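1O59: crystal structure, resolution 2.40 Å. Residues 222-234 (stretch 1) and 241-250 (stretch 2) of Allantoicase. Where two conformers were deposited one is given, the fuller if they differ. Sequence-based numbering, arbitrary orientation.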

# COMPACT_ATOMS: atom_id res chain seq x y z
N TYR A 222 -12.79 7.57 -0.93
CA TYR A 222 -12.32 8.93 -0.73
C TYR A 222 -13.08 9.86 -1.65
O TYR A 222 -13.53 9.47 -2.71
CB TYR A 222 -10.79 9.05 -0.97
CG TYR A 222 -10.34 8.53 -2.32
CD1 TYR A 222 -10.36 9.32 -3.45
CD2 TYR A 222 -9.90 7.23 -2.46
CE1 TYR A 222 -9.96 8.82 -4.71
CE2 TYR A 222 -9.48 6.73 -3.68
CZ TYR A 222 -9.52 7.51 -4.81
OH TYR A 222 -9.14 6.95 -6.03
N SER A 223 -13.19 11.11 -1.23
CA SER A 223 -13.72 12.16 -2.07
C SER A 223 -12.76 12.48 -3.26
O SER A 223 -13.17 12.50 -4.40
CB SER A 223 -13.97 13.39 -1.21
OG SER A 223 -12.83 13.72 -0.44
N ASP A 224 -11.48 12.64 -2.97
CA ASP A 224 -10.50 13.21 -3.89
C ASP A 224 -9.14 12.80 -3.31
O ASP A 224 -9.01 12.63 -2.10
CB ASP A 224 -10.67 14.75 -3.88
CG ASP A 224 -9.63 15.52 -4.77
OD1 ASP A 224 -9.78 15.41 -6.01
OD2 ASP A 224 -8.70 16.28 -4.31
N GLN A 225 -8.15 12.61 -4.18
CA GLN A 225 -6.74 12.43 -3.82
C GLN A 225 -6.00 13.27 -4.81
O GLN A 225 -5.85 12.86 -5.93
CB GLN A 225 -6.26 11.00 -4.07
CG GLN A 225 -6.75 9.95 -3.15
CD GLN A 225 -6.17 8.57 -3.46
OE1 GLN A 225 -5.91 7.81 -2.54
NE2 GLN A 225 -5.99 8.25 -4.75
N HIS A 226 -5.53 14.44 -4.47
CA HIS A 226 -4.82 15.22 -5.48
C HIS A 226 -3.36 14.84 -5.40
O HIS A 226 -2.80 14.37 -6.38
CB HIS A 226 -5.04 16.70 -5.25
CG HIS A 226 -4.25 17.57 -6.16
ND1 HIS A 226 -3.36 18.52 -5.70
CD2 HIS A 226 -4.20 17.61 -7.52
CE1 HIS A 226 -2.81 19.12 -6.74
NE2 HIS A 226 -3.29 18.58 -7.85
N PHE A 227 -2.78 15.00 -4.21
CA PHE A 227 -1.39 14.70 -3.97
C PHE A 227 -1.31 13.71 -2.81
O PHE A 227 -2.07 13.78 -1.85
CB PHE A 227 -0.69 16.00 -3.61
CG PHE A 227 0.81 15.98 -3.74
CD1 PHE A 227 1.62 16.35 -2.66
CD2 PHE A 227 1.42 15.65 -4.94
CE1 PHE A 227 3.00 16.37 -2.78
CE2 PHE A 227 2.80 15.65 -5.06
CZ PHE A 227 3.59 16.02 -3.98
N GLY A 228 -0.42 12.72 -2.91
CA GLY A 228 -0.50 11.52 -2.05
C GLY A 228 -1.77 10.68 -2.27
O GLY A 228 -2.38 10.72 -3.34
N SER A 229 -2.16 9.92 -1.27
CA SER A 229 -3.28 9.02 -1.38
C SER A 229 -3.77 8.67 -0.01
O SER A 229 -3.04 8.81 0.99
CB SER A 229 -2.89 7.74 -2.10
OG SER A 229 -1.72 7.17 -1.55
N VAL A 230 -5.02 8.23 0.04
CA VAL A 230 -5.66 7.96 1.33
C VAL A 230 -4.95 6.83 2.08
O VAL A 230 -4.96 6.81 3.31
CB VAL A 230 -7.20 7.68 1.21
CG1 VAL A 230 -7.97 8.97 1.06
CG2 VAL A 230 -7.53 6.67 0.07
N ASP A 231 -4.36 5.89 1.36
CA ASP A 231 -3.65 4.80 2.02
C ASP A 231 -2.44 5.27 2.81
O ASP A 231 -1.99 4.58 3.72
CB ASP A 231 -3.29 3.68 1.05
CG ASP A 231 -2.41 4.13 -0.05
OD1 ASP A 231 -2.87 5.00 -0.82
OD2 ASP A 231 -1.26 3.63 -0.24
N ASN A 232 -1.96 6.47 2.51
CA ASN A 232 -0.87 7.03 3.26
C ASN A 232 -1.27 7.37 4.69
O ASN A 232 -0.40 7.56 5.53
CB ASN A 232 -0.30 8.28 2.57
CG ASN A 232 0.46 7.95 1.29
OD1 ASN A 232 0.84 6.79 1.07
ND2 ASN A 232 0.68 8.98 0.43
N LEU A 233 -2.57 7.47 4.96
CA LEU A 233 -3.05 7.84 6.30
C LEU A 233 -2.71 6.83 7.41
O LEU A 233 -2.74 7.16 8.58
CB LEU A 233 -4.56 7.99 6.29
CG LEU A 233 -5.09 9.23 5.55
CD1 LEU A 233 -6.60 9.10 5.42
CD2 LEU A 233 -4.70 10.56 6.26
N LEU A 234 -2.44 5.59 6.99
CA LEU A 234 -2.37 4.46 7.88
C LEU A 234 -0.93 3.95 7.99
O LEU A 234 -0.68 2.88 8.55
CB LEU A 234 -3.30 3.37 7.33
CG LEU A 234 -4.65 3.83 6.78
CD1 LEU A 234 -5.43 2.70 6.17
CD2 LEU A 234 -5.53 4.50 7.86
N ASP A 241 7.73 14.35 4.04
CA ASP A 241 7.26 15.61 3.48
C ASP A 241 5.79 15.47 3.11
O ASP A 241 5.15 14.52 3.57
CB ASP A 241 8.13 16.02 2.29
CG ASP A 241 8.12 15.03 1.13
OD1 ASP A 241 7.21 14.19 0.95
OD2 ASP A 241 9.03 15.07 0.29
N MSE A 242 5.25 16.39 2.31
CA MSE A 242 3.82 16.35 1.92
C MSE A 242 3.44 15.21 0.98
O MSE A 242 2.28 14.80 0.88
CB MSE A 242 3.42 17.67 1.26
CG MSE A 242 3.33 18.83 2.24
SE MSE A 242 2.70 20.51 1.50
CE MSE A 242 4.02 20.93 0.28
N SER A 243 4.43 14.68 0.28
CA SER A 243 4.11 13.72 -0.74
C SER A 243 3.69 12.37 -0.16
O SER A 243 3.15 11.55 -0.89
CB SER A 243 5.30 13.54 -1.65
OG SER A 243 6.27 12.81 -0.95
N ASP A 244 3.90 12.15 1.13
CA ASP A 244 3.52 10.87 1.73
C ASP A 244 2.36 10.92 2.71
O ASP A 244 2.23 10.09 3.58
CB ASP A 244 4.73 10.15 2.35
CG ASP A 244 5.51 11.01 3.34
OD1 ASP A 244 4.88 11.62 4.21
OD2 ASP A 244 6.77 11.09 3.31
N GLY A 245 1.49 11.89 2.53
CA GLY A 245 0.21 11.91 3.21
C GLY A 245 -0.91 11.87 2.20
O GLY A 245 -0.76 11.34 1.10
N TRP A 246 -2.05 12.43 2.60
CA TRP A 246 -3.24 12.53 1.80
C TRP A 246 -3.57 14.00 1.68
O TRP A 246 -3.65 14.71 2.67
CB TRP A 246 -4.39 11.80 2.48
CG TRP A 246 -5.71 12.00 1.81
CD1 TRP A 246 -6.01 11.85 0.48
CD2 TRP A 246 -6.92 12.43 2.43
NE1 TRP A 246 -7.33 12.13 0.25
CE2 TRP A 246 -7.91 12.51 1.42
CE3 TRP A 246 -7.26 12.76 3.74
CZ2 TRP A 246 -9.21 12.87 1.69
CZ3 TRP A 246 -8.55 13.12 4.01
CH2 TRP A 246 -9.51 13.16 3.00
N GLU A 247 -3.70 14.46 0.46
CA GLU A 247 -3.96 15.86 0.21
C GLU A 247 -4.94 16.02 -0.93
O GLU A 247 -4.88 15.29 -1.94
CB GLU A 247 -2.68 16.60 -0.14
CG GLU A 247 -2.85 18.10 -0.09
CD GLU A 247 -2.30 18.81 -1.32
OE1 GLU A 247 -2.84 18.62 -2.46
OE2 GLU A 247 -1.31 19.55 -1.13
N THR A 248 -5.84 16.97 -0.75
CA THR A 248 -6.85 17.27 -1.73
C THR A 248 -6.65 18.67 -2.28
O THR A 248 -5.92 19.45 -1.72
CB THR A 248 -8.23 17.11 -1.12
OG1 THR A 248 -8.39 18.05 -0.04
CG2 THR A 248 -8.37 15.72 -0.47
N LYS A 249 -7.31 18.92 -3.39
CA LYS A 249 -7.25 20.18 -4.10
C LYS A 249 -7.86 21.31 -3.29
O LYS A 249 -8.72 21.10 -2.42
CB LYS A 249 -8.04 20.07 -5.41
CG LYS A 249 -7.31 19.30 -6.50
CD LYS A 249 -8.27 18.48 -7.45
CE LYS A 249 -7.78 16.96 -7.63
NZ LYS A 249 -8.71 16.09 -8.49
N ARG A 250 -7.41 22.53 -3.61
CA ARG A 250 -8.08 23.74 -3.14
C ARG A 250 -9.48 23.80 -3.80
O ARG A 250 -9.59 23.90 -5.02
CB ARG A 250 -7.22 24.96 -3.47
CG ARG A 250 -7.41 26.13 -2.54
CD ARG A 250 -6.65 27.36 -2.98
NE ARG A 250 -5.21 27.21 -2.76
CZ ARG A 250 -4.43 28.06 -2.09
NH1 ARG A 250 -4.90 29.18 -1.55
NH2 ARG A 250 -3.13 27.79 -1.97
O HOH W 1 2.56 12.33 -3.75

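The two stretches of this allantoicase chain meet along a short antiparallel bridge, burying 832 Å² counted over both sides, and most of the polar groups at the junction can be assigned a partner from distance and angle. Phe227 and Glu247 form the hydrogen-bonded pair, with CA atoms 5.0 Å apart. Phe227 N donates to Glu247 O at 3.1 Å with an N-H...O angle of 156°. The return bond, Glu247 N to Phe227 O, is short at 2.9 Å, but its angle of 128° marks it as weak. Glu247 O also accepts from His226 N at 2.7 Å and 147°, so one carbonyl serves two consecutive amides.

Gly245 O is the second shared acceptor. It receives Ser229 N at 3.1 Å and 144°, and Asn232 ND2 at 2.8 Å and 163°; the side-chain amide thus gives the shorter and straighter of the two bonds. Gly228 CA approaches Gly245 O at 3.2 Å, with an angle of 150° at the hydrogen, consistent with a CA-H...O contact. That approach leaves no room for a side chain: an ideal CB on Gly228 would lie 1.8 Å from Gly245 O, and the positive phi of 64° independently favours glycine. The amide of Gly228 is not left unpaired, because a water accepts from Gly228 N at 3.1 Å and donates to Ser243 O at 3.0 Å, bridging the stretches where no direct bond is made. Asn232 OD1 is satisfied elsewhere in the structure.

Asp224 accepts through three oxygens. Asp224 O takes the indole proton of Trp246 NE1 at 2.9 Å and 157°, lying near the plane of the ring, as in-line donation requires. Its carboxylate engages Lys249 twice: Asp224 OD1 makes a salt bridge with Lys249 NZ at 2.8 Å, while Asp224 OD2 accepts from Lys249 N at 3.1 Å and 163°. Backbone and side-chain nitrogens of one lysine are therefore held by separate oxygens of one aspartate.

The lysine side chain also packs on His226, with Lys249 CG 3.9 Å from the ring centroid and 28° off its normal, over one face. At the edge of that ring, His226 ND1 donates to Glu247 OE1 across a long 3.3 Å, but the 166° angle is nearly linear.

Apolar contacts accompany the hydrogen bonds, chiefly at Trp246. Val230 CG1 sits over one face of Trp246, 3.4 Å from the centroid of the five-membered ring and 15° off the normal, a close CH-pi contact. Val230 N is itself satisfied within its own stretch by Gln225 OE1, at 2.8 Å and 161°. Leu233 CD2 adds a looser contact with Trp246 CB at 4.0 Å. Farther along, the Phe227 ring packs against Ser243, with Phe227 CE1 3.5 Å from Ser243 CA. Proximity alone does not establish a bond: Phe227 O and Glu247 O are 3.2 Å apart, yet both are acceptors.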